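Local coordinates for thioesterase domain-containing protein (Pyrococcus horikoshii, PDB 1IXL), which is of unknown function but has a hot-dog fold and belongs to the thioesterase superfamily, so it may hydrolyse acyl-CoA, at residues 57-62 and 117-122; 50-55 and 68-73; 13-18 and 33-38. All coordinates share one frame; numbering follows the deposited sequence.

Contact 1: 57-62 and 117-122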
loop_
_atom_site.group_PDB
_atom_site.type_symbol
_atom_site.label_atom_id
_atom_site.label_comp_id
_atom_site.label_asym_id
_atom_site.label_seq_id
_atom_site.Cartn_x
_atom_site.Cartn_y
_atom_site.Cartn_z
ATOM N N TYR A 57 1.870 -1.342 1.553
ATOM C CA TYR A 57 2.768 -1.863 0.531
ATOM C C TYR A 57 2.926 -0.876 -0.629
ATOM O O TYR A 57 4.035 -0.690 -1.123
ATOM C CB TYR A 57 2.250 -3.247 0.051
ATOM C CG TYR A 57 3.058 -3.984 -1.031
ATOM C CD1 TYR A 57 4.463 -3.954 -1.051
ATOM C CD2 TYR A 57 2.409 -4.819 -1.952
ATOM C CE1 TYR A 57 5.188 -4.738 -1.947
ATOM C CE2 TYR A 57 3.121 -5.617 -2.848
ATOM C CZ TYR A 57 4.516 -5.577 -2.837
ATOM O OH TYR A 57 5.232 -6.421 -3.658
ATOM N N ALA A 58 1.837 -0.235 -1.064
ATOM C CA ALA A 58 1.939 0.722 -2.156
ATOM C C ALA A 58 2.866 1.882 -1.760
ATOM O O ALA A 58 3.683 2.374 -2.567
ATOM C CB ALA A 58 0.530 1.261 -2.532
ATOM N N ALA A 59 2.732 2.310 -0.514
ATOM C CA ALA A 59 3.536 3.394 0.033
ATOM C C ALA A 59 5.027 3.019 0.015
ATOM O O ALA A 59 5.871 3.833 -0.373
ATOM C CB ALA A 59 3.071 3.708 1.471
HETATM N N MSE A 60 5.345 1.787 0.409
HETATM C CA MSE A 60 6.724 1.328 0.399
HETATM C C MSE A 60 7.260 1.364 -1.039
HETATM O O MSE A 60 8.441 1.650 -1.257
HETATM C CB MSE A 60 6.837 -0.107 0.942
HETATM C CG MSE A 60 6.384 -0.316 2.402
HETATM SE SE MSE A 60 7.376 0.557 3.648
HETATM C CE MSE A 60 6.730 2.034 3.552
ATOM N N LEU A 61 6.411 1.068 -2.024
ATOM C CA LEU A 61 6.880 1.086 -3.420
ATOM C C LEU A 61 6.933 2.476 -4.017
ATOM O O LEU A 61 7.638 2.697 -5.001
ATOM C CB LEU A 61 6.048 0.149 -4.317
ATOM C CG LEU A 61 6.150 -1.322 -3.881
ATOM C CD1 LEU A 61 5.458 -2.248 -4.885
ATOM C CD2 LEU A 61 7.602 -1.706 -3.743
ATOM N N ALA A 62 6.196 3.420 -3.442
ATOM C CA ALA A 62 6.266 4.780 -3.943
ATOM C C ALA A 62 7.659 5.319 -3.566
ATOM O O ALA A 62 8.197 6.191 -4.250
ATOM C CB ALA A 62 5.165 5.641 -3.340
ATOM N N GLY A 117 -5.101 7.736 3.267
ATOM C CA GLY A 117 -4.202 7.881 4.393
ATOM C C GLY A 117 -2.872 8.508 4.081
ATOM O O GLY A 117 -2.514 8.652 2.913
ATOM N N LYS A 118 -2.168 8.908 5.137
ATOM C CA LYS A 118 -0.838 9.477 5.025
ATOM C C LYS A 118 0.092 8.461 5.671
ATOM O O LYS A 118 -0.170 8.001 6.784
ATOM C CB LYS A 118 -0.733 10.800 5.777
ATOM C CG LYS A 118 -1.408 11.962 5.078
ATOM C CD LYS A 118 -0.788 13.291 5.509
ATOM C CE LYS A 118 -1.693 14.453 5.110
ATOM N NZ LYS A 118 -2.523 14.100 3.918
ATOM N N PHE A 119 1.153 8.091 4.966
ATOM C CA PHE A 119 2.112 7.121 5.478
ATOM C C PHE A 119 3.484 7.800 5.603
ATOM O O PHE A 119 4.013 8.339 4.625
ATOM C CB PHE A 119 2.176 5.913 4.536
ATOM C CG PHE A 119 0.887 5.126 4.484
ATOM C CD1 PHE A 119 -0.255 5.672 3.908
ATOM C CD2 PHE A 119 0.799 3.877 5.090
ATOM C CE1 PHE A 119 -1.484 4.976 3.947
ATOM C CE2 PHE A 119 -0.407 3.180 5.132
ATOM C CZ PHE A 119 -1.544 3.726 4.565
ATOM N N TYR A 120 4.033 7.780 6.816
ATOM C CA TYR A 120 5.325 8.398 7.122
ATOM C C TYR A 120 6.359 7.292 7.072
ATOM O O TYR A 120 6.432 6.436 7.967
ATOM C CB TYR A 120 5.272 9.074 8.504
ATOM C CG TYR A 120 4.161 10.097 8.614
ATOM C CD1 TYR A 120 2.827 9.702 8.580
ATOM C CD2 TYR A 120 4.442 11.465 8.716
ATOM C CE1 TYR A 120 1.800 10.631 8.640
ATOM C CE2 TYR A 120 3.421 12.402 8.773
ATOM C CZ TYR A 120 2.102 11.977 8.735
ATOM O OH TYR A 120 1.071 12.879 8.778
ATOM N N CYS A 121 7.151 7.331 6.002
ATOM C CA CYS A 121 8.155 6.329 5.698
ATOM C C CYS A 121 9.595 6.798 5.930
ATOM O O CYS A 121 9.919 7.980 5.744
ATOM C CB CYS A 121 7.991 5.898 4.232
ATOM S SG CYS A 121 6.238 5.683 3.702
ATOM N N TYR A 122 10.448 5.851 6.323
ATOM C CA TYR A 122 11.850 6.152 6.601
ATOM C C TYR A 122 12.798 5.254 5.845
ATOM O O TYR A 122 12.670 4.037 5.891
ATOM C CB TYR A 122 12.138 5.968 8.093
ATOM C CG TYR A 122 11.451 6.985 8.955
ATOM C CD1 TYR A 122 12.022 8.245 9.170
ATOM C CD2 TYR A 122 10.217 6.708 9.529
ATOM C CE1 TYR A 122 11.374 9.210 9.942
ATOM C CE2 TYR A 122 9.554 7.653 10.294
ATOM C CZ TYR A 122 10.133 8.903 10.499
ATOM O OH TYR A 122 9.454 9.846 11.221
#

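Contact 2: 50-55 and 68-73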
loop_
_atom_site.group_PDB
_atom_site.type_symbol
_atom_site.label_atom_id
_atom_site.label_comp_id
_atom_site.label_asym_id
_atom_site.label_seq_id
_atom_site.Cartn_x
_atom_site.Cartn_y
_atom_site.Cartn_z
ATOM N N PHE A 50 -6.456 -5.881 5.871
ATOM C CA PHE A 50 -5.952 -6.227 4.544
ATOM C C PHE A 50 -5.878 -5.006 3.629
ATOM O O PHE A 50 -4.914 -4.832 2.883
ATOM C CB PHE A 50 -6.816 -7.346 3.949
ATOM C CG PHE A 50 -6.714 -8.636 4.723
ATOM C CD1 PHE A 50 -5.568 -9.421 4.632
ATOM C CD2 PHE A 50 -7.716 -9.013 5.610
ATOM C CE1 PHE A 50 -5.416 -10.555 5.411
ATOM C CE2 PHE A 50 -7.577 -10.147 6.398
ATOM C CZ PHE A 50 -6.428 -10.925 6.304
ATOM N N THR A 51 -6.895 -4.162 3.718
ATOM C CA THR A 51 -6.948 -2.938 2.939
ATOM C C THR A 51 -5.778 -2.043 3.336
ATOM O O THR A 51 -5.122 -1.414 2.477
ATOM C CB THR A 51 -8.250 -2.203 3.211
ATOM O OG1 THR A 51 -9.337 -3.101 2.989
ATOM C CG2 THR A 51 -8.384 -1.002 2.274
ATOM N N PHE A 52 -5.514 -1.981 4.639
ATOM C CA PHE A 52 -4.383 -1.189 5.143
ATOM C C PHE A 52 -3.065 -1.790 4.650
ATOM O O PHE A 52 -2.160 -1.061 4.247
ATOM C CB PHE A 52 -4.371 -1.167 6.680
ATOM C CG PHE A 52 -3.158 -0.463 7.278
ATOM C CD1 PHE A 52 -3.221 0.876 7.644
ATOM C CD2 PHE A 52 -1.963 -1.145 7.458
ATOM C CE1 PHE A 52 -2.094 1.532 8.188
ATOM C CE2 PHE A 52 -0.819 -0.508 7.998
ATOM C CZ PHE A 52 -0.890 0.837 8.363
ATOM N N GLY A 53 -2.963 -3.121 4.687
ATOM C CA GLY A 53 -1.743 -3.776 4.254
ATOM C C GLY A 53 -1.472 -3.427 2.807
ATOM O O GLY A 53 -0.341 -3.141 2.428
ATOM N N LEU A 54 -2.514 -3.475 1.979
ATOM C CA LEU A 54 -2.333 -3.111 0.573
ATOM C C LEU A 54 -1.844 -1.666 0.455
ATOM O O LEU A 54 -0.889 -1.377 -0.286
ATOM C CB LEU A 54 -3.647 -3.283 -0.209
ATOM C CG LEU A 54 -3.766 -2.548 -1.557
ATOM C CD1 LEU A 54 -2.762 -3.101 -2.559
ATOM C CD2 LEU A 54 -5.180 -2.715 -2.105
ATOM N N ALA A 55 -2.484 -0.745 1.163
ATOM C CA ALA A 55 -2.044 0.657 1.080
ATOM C C ALA A 55 -0.596 0.846 1.571
ATOM O O ALA A 55 0.182 1.602 0.981
ATOM C CB ALA A 55 -2.990 1.560 1.880
ATOM N N VAL A 68 13.525 0.918 3.083
ATOM C CA VAL A 68 12.358 1.703 3.516
ATOM C C VAL A 68 11.484 0.937 4.525
ATOM O O VAL A 68 11.352 -0.284 4.448
ATOM C CB VAL A 68 11.499 2.158 2.297
ATOM C CG1 VAL A 68 10.870 0.943 1.619
ATOM C CG2 VAL A 68 10.421 3.170 2.755
ATOM N N VAL A 69 10.932 1.652 5.502
ATOM C CA VAL A 69 10.061 1.034 6.500
ATOM C C VAL A 69 8.927 1.993 6.855
ATOM O O VAL A 69 9.034 3.198 6.656
ATOM C CB VAL A 69 10.841 0.643 7.797
ATOM C CG1 VAL A 69 11.319 1.881 8.539
ATOM C CG2 VAL A 69 9.955 -0.178 8.692
ATOM N N LEU A 70 7.820 1.477 7.369
ATOM C CA LEU A 70 6.730 2.392 7.720
ATOM C C LEU A 70 6.841 2.749 9.206
ATOM O O LEU A 70 6.886 1.864 10.070
ATOM C CB LEU A 70 5.372 1.750 7.419
ATOM C CG LEU A 70 4.157 2.612 7.772
ATOM C CD1 LEU A 70 4.214 3.950 7.003
ATOM C CD2 LEU A 70 2.851 1.812 7.424
ATOM N N GLY A 71 6.892 4.041 9.502
ATOM C CA GLY A 71 7.020 4.460 10.897
ATOM C C GLY A 71 5.700 4.821 11.547
ATOM O O GLY A 71 5.434 4.473 12.707
ATOM N N LYS A 72 4.865 5.511 10.786
ATOM C CA LYS A 72 3.583 5.969 11.289
ATOM C C LYS A 72 2.601 6.089 10.143
ATOM O O LYS A 72 2.992 6.294 8.987
ATOM C CB LYS A 72 3.778 7.340 11.949
ATOM C CG LYS A 72 2.540 7.950 12.521
ATOM C CD LYS A 72 2.852 9.345 13.082
ATOM C CE LYS A 72 3.104 10.338 11.958
ATOM N NZ LYS A 72 2.816 11.740 12.382
ATOM N N ALA A 73 1.319 5.984 10.469
ATOM C CA ALA A 73 0.284 6.094 9.459
ATOM C C ALA A 73 -1.004 6.603 10.083
ATOM O O ALA A 73 -1.292 6.331 11.242
ATOM C CB ALA A 73 0.050 4.727 8.808
#

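Contact 3: 13-18 and 33-38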
loop_
_atom_site.group_PDB
_atom_site.type_symbol
_atom_site.label_atom_id
_atom_site.label_comp_id
_atom_site.label_asym_id
_atom_site.label_seq_id
_atom_site.Cartn_x
_atom_site.Cartn_y
_atom_site.Cartn_z
ATOM N N SER A 13 3.522 -11.092 -0.241
ATOM C CA SER A 13 2.483 -11.960 -0.774
ATOM C C SER A 13 1.574 -11.286 -1.796
ATOM O O SER A 13 0.913 -10.300 -1.505
ATOM C CB SER A 13 1.632 -12.523 0.375
ATOM O OG SER A 13 0.563 -13.291 -0.143
ATOM N N ARG A 14 1.548 -11.838 -3.002
ATOM C CA ARG A 14 0.722 -11.301 -4.069
ATOM C C ARG A 14 -0.743 -11.606 -3.789
ATOM O O ARG A 14 -1.636 -10.931 -4.289
ATOM C CB ARG A 14 1.145 -11.921 -5.408
ATOM C CG ARG A 14 2.565 -11.558 -5.821
ATOM C CD ARG A 14 2.613 -10.217 -6.527
ATOM N NE ARG A 14 3.976 -9.693 -6.604
ATOM C CZ ARG A 14 4.550 -8.959 -5.653
ATOM N NH1 ARG A 14 3.876 -8.637 -4.527
ATOM N NH2 ARG A 14 5.812 -8.565 -5.822
ATOM N N ILE A 15 -0.978 -12.622 -2.973
ATOM C CA ILE A 15 -2.336 -13.048 -2.652
ATOM C C ILE A 15 -2.956 -12.355 -1.448
ATOM O O ILE A 15 -4.164 -12.101 -1.428
ATOM C CB ILE A 15 -2.372 -14.565 -2.393
ATOM C CG1 ILE A 15 -1.940 -15.311 -3.652
ATOM C CG2 ILE A 15 -3.774 -14.998 -1.936
ATOM C CD1 ILE A 15 -2.614 -14.806 -4.920
ATOM N N LEU A 16 -2.123 -12.035 -0.462
ATOM C CA LEU A 16 -2.610 -11.418 0.778
ATOM C C LEU A 16 -2.436 -9.914 0.858
ATOM O O LEU A 16 -3.173 -9.241 1.566
ATOM C CB LEU A 16 -1.903 -12.042 1.982
ATOM C CG LEU A 16 -2.184 -13.517 2.242
ATOM C CD1 LEU A 16 -1.162 -14.056 3.233
ATOM C CD2 LEU A 16 -3.630 -13.689 2.757
ATOM N N VAL A 17 -1.475 -9.384 0.114
ATOM C CA VAL A 17 -1.201 -7.964 0.167
ATOM C C VAL A 17 -1.394 -7.275 -1.172
ATOM O O VAL A 17 -2.016 -6.214 -1.245
ATOM C CB VAL A 17 0.244 -7.736 0.713
ATOM C CG1 VAL A 17 0.506 -6.246 0.952
ATOM C CG2 VAL A 17 0.421 -8.543 2.003
ATOM N N GLY A 18 -0.848 -7.853 -2.234
ATOM C CA GLY A 18 -1.044 -7.230 -3.519
ATOM C C GLY A 18 0.017 -7.457 -4.568
ATOM O O GLY A 18 1.119 -7.920 -4.275
ATOM N N GLU A 33 -7.022 -8.537 -5.171
ATOM C CA GLU A 33 -8.323 -9.186 -5.326
ATOM C C GLU A 33 -8.598 -9.724 -3.921
ATOM O O GLU A 33 -7.814 -10.526 -3.396
ATOM C CB GLU A 33 -8.238 -10.358 -6.315
ATOM C CG GLU A 33 -8.244 -9.936 -7.781
ATOM C CD GLU A 33 -9.578 -9.356 -8.211
ATOM O OE1 GLU A 33 -9.669 -8.867 -9.363
ATOM O OE2 GLU A 33 -10.539 -9.399 -7.398
ATOM N N THR A 34 -9.670 -9.264 -3.292
ATOM C CA THR A 34 -9.965 -9.750 -1.951
ATOM C C THR A 34 -10.503 -11.176 -2.008
ATOM O O THR A 34 -11.230 -11.534 -2.943
ATOM C CB THR A 34 -10.953 -8.834 -1.227
ATOM O OG1 THR A 34 -12.152 -8.696 -1.995
ATOM C CG2 THR A 34 -10.322 -7.469 -1.005
ATOM N N ILE A 35 -10.116 -11.988 -1.022
ATOM C CA ILE A 35 -10.527 -13.389 -0.953
ATOM C C ILE A 35 -11.296 -13.723 0.310
ATOM O O ILE A 35 -11.306 -12.956 1.280
ATOM C CB ILE A 35 -9.323 -14.365 -1.055
ATOM C CG1 ILE A 35 -8.287 -14.040 0.027
ATOM C CG2 ILE A 35 -8.710 -14.281 -2.447
ATOM C CD1 ILE A 35 -7.086 -14.999 0.033
ATOM N N ASP A 36 -11.921 -14.893 0.295
ATOM C CA ASP A 36 -12.758 -15.329 1.399
ATOM C C ASP A 36 -12.103 -15.382 2.785
ATOM O O ASP A 36 -12.761 -15.142 3.795
ATOM C CB ASP A 36 -13.379 -16.679 1.048
ATOM C CG ASP A 36 -14.588 -16.982 1.884
ATOM O OD1 ASP A 36 -14.470 -17.747 2.860
ATOM O OD2 ASP A 36 -15.655 -16.422 1.572
ATOM N N GLU A 37 -10.811 -15.683 2.844
ATOM C CA GLU A 37 -10.127 -15.758 4.130
ATOM C C GLU A 37 -9.996 -14.402 4.819
ATOM O O GLU A 37 -9.745 -14.333 6.028
ATOM C CB GLU A 37 -8.731 -16.383 3.960
ATOM C CG GLU A 37 -8.760 -17.859 3.534
ATOM C CD GLU A 37 -8.861 -18.053 2.024
ATOM O OE1 GLU A 37 -9.767 -17.480 1.377
ATOM O OE2 GLU A 37 -8.016 -18.790 1.482
HETATM N N MSE A 38 -10.178 -13.334 4.046
HETATM C CA MSE A 38 -10.077 -11.950 4.529
HETATM C C MSE A 38 -11.359 -11.454 5.205
HETATM O O MSE A 38 -11.391 -10.340 5.732
HETATM C CB MSE A 38 -9.764 -11.010 3.340
HETATM C CG MSE A 38 -8.344 -11.065 2.820
HETATM SE SE MSE A 38 -8.050 -10.065 1.302
HETATM C CE MSE A 38 -8.662 -8.683 1.651
HETATM O O HOH W 1 -4.233 -10.255 -5.362
HETATM O O HOH W 2 -5.703 -12.160 -3.631
#

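Contact 1: 57-62 and 117-122
Tyr57 OH, held by Arg14 NH1 and Gln6 NE2, ties one flank of helix 48-63 to the N-terminal part of the chain, while two and three residues further along, Ala59 and Met60 meet Phe119 and Cys121 of strand 112-123. Contact across this interface is wholly apolar. The methyl of Ala59 comes up to the stem of Phe119, with Ala59 CB 3.9 Å from Phe119 CB, and lies almost as close to the first ring carbon; it approaches the ring obliquely. Ala59 CB also lies 4.3 Å from Cys121 SG. A small residue suits this site, because the helix backbone can then come near the strand: Ala59 CA and Phe119 CA are 6.8 Å apart. The long helix lying against a curved antiparallel sheet is the signature of the hot-dog fold, and the two short segments make an angle of 49°, with their axes 9.4 Å apart at closest approach. Met60, modelled as selenomethionine, leaves the helix alongside the strand and is turned to Cys121 by bends at its second and third torsions. Its terminal methyl does the touching: Met60 CE is 3.7 Å from Cys121 SG. The unbranched, flexible chain suits this bent path. On the strand, Phe119 and Cys121 point inward, whereas Tyr120 between them points to the other side of the sheet. With CG anti to the carbonyl carbon (chi1 -65°), the Phe119 ring is carried off among Leu70, Ala73 and Val75 of strand 68-77 and Val105 of strand 100-109, and Ala59 rests on Val105 as well.

Contact 2: 50-55 and 68-73
In the hot-dog fold the central helix is wrapped by the sheet, and here the first half of helix 48-63 reaches strand 68-77, the outermost strand at one side of the sheet within this chain, through the ring of Phe52. CG of Phe52 stands anti to the backbone N (chi1 175°), which sends the ring out from the helix toward a strand whose nearest CA, that of Ala73, is 9.7 Å from Phe52 CA. Ala73 meets the ring at its edge, close to the ring plane, with Ala73 CB 3.9 Å from Phe52 CE1. The side chains of Leu70 and Phe52 approach from opposite directions, and Leu70 CD2 lies 4.0 Å from Phe52 CZ, oblique to the ring. A long, flat aromatic side chain suits this span, whereas a branched leucine and a short alanine fit against its far end. Leu70 and Ala73 both point toward the helix because a classic beta bulge intervenes: Gly71 and Lys72 together face Tyr120, which shifts the usual alternation by one residue. No hydrogen bond joins the segments, so dispersion and the burial of hydrocarbon hold them, and the partly exposed ring is located by shape and not by directional bonds.

Contact 3: 13-18 and 33-38
Ile15 lays its CG2 methyl against the end of Ile35, the two side chains crossing at about a right angle, with Ile15 CG2 3.9 Å from Ile35 CD1. In Ile35 the CG1 branch takes the crowded position between N and carbonyl carbon (chi1 56°) and then runs out extended, which delivers CD1 to its partner. Beta-branching suits Ile15, whose CG2 offers a stiff methyl close to the backbone on an otherwise exposed surface, while Ile35 reaches out to it with the far end of its chain. Next to this patch the two backbones are joined through water. One molecule, placed between two carbonyls that could not bond to each other, donates both hydrogens, to Ile15 O and Glu33 O, at 2.7 Å from each oxygen. A second donates to Arg14 O at 2.9 Å and accepts from Glu33 N at 3.3 Å, so Glu33 is linked by both its N and its O. The loop 13-18 keeps its shape by bonds of its own. Ser13 OG accepts from Leu16 N at 3.0 Å (N-H...O angle 152°) and weakly from Ile15 N, while Ser13 O takes the N-H groups of both Val17 and Gly18. Arg14 bends back, its NH1 bonding to Gly18 O at 2.9 Å in the carbonyl plane, although that oxygen is tilted 29° out of the guanidinium plane. Glycine suits position 18, because its backbone angles would jam a CB against the preceding carbonyl. In the other segment, Met38 N bonds to Ile35 O within a short 3-10 turn. The whole joins two loops at the open end of the hairpin of strands 19-24 and 27-33, and Ser13 OG accepting from Leu16 N makes the start of loop 13-18 an ST motif.

Overall arrangement
Contact 1 is the buried one; contacts 2 and 3 lie at the surface. Contacts 1 and 2 pin successive parts of helix 48-63 to the neighbouring strands 112-123 and 68-77, and they meet directly where Phe119 CD2 packs 3.7 Å from Leu70 CD2. Both are made of apolar side chains alone, the first with an alanine methyl, the CB stem of a phenylalanine, a cysteine sulfur and the terminal methyl of a selenomethionine, the second with an aromatic ring spanning a wider gap. Contact 3 stands apart, about 19 Å from contact 1 between centres; it joins two loops and adds bridging waters to its hydrocarbon patch. Its loops still touch the helix, Val17 packing on Tyr57 and Met38 on Phe50.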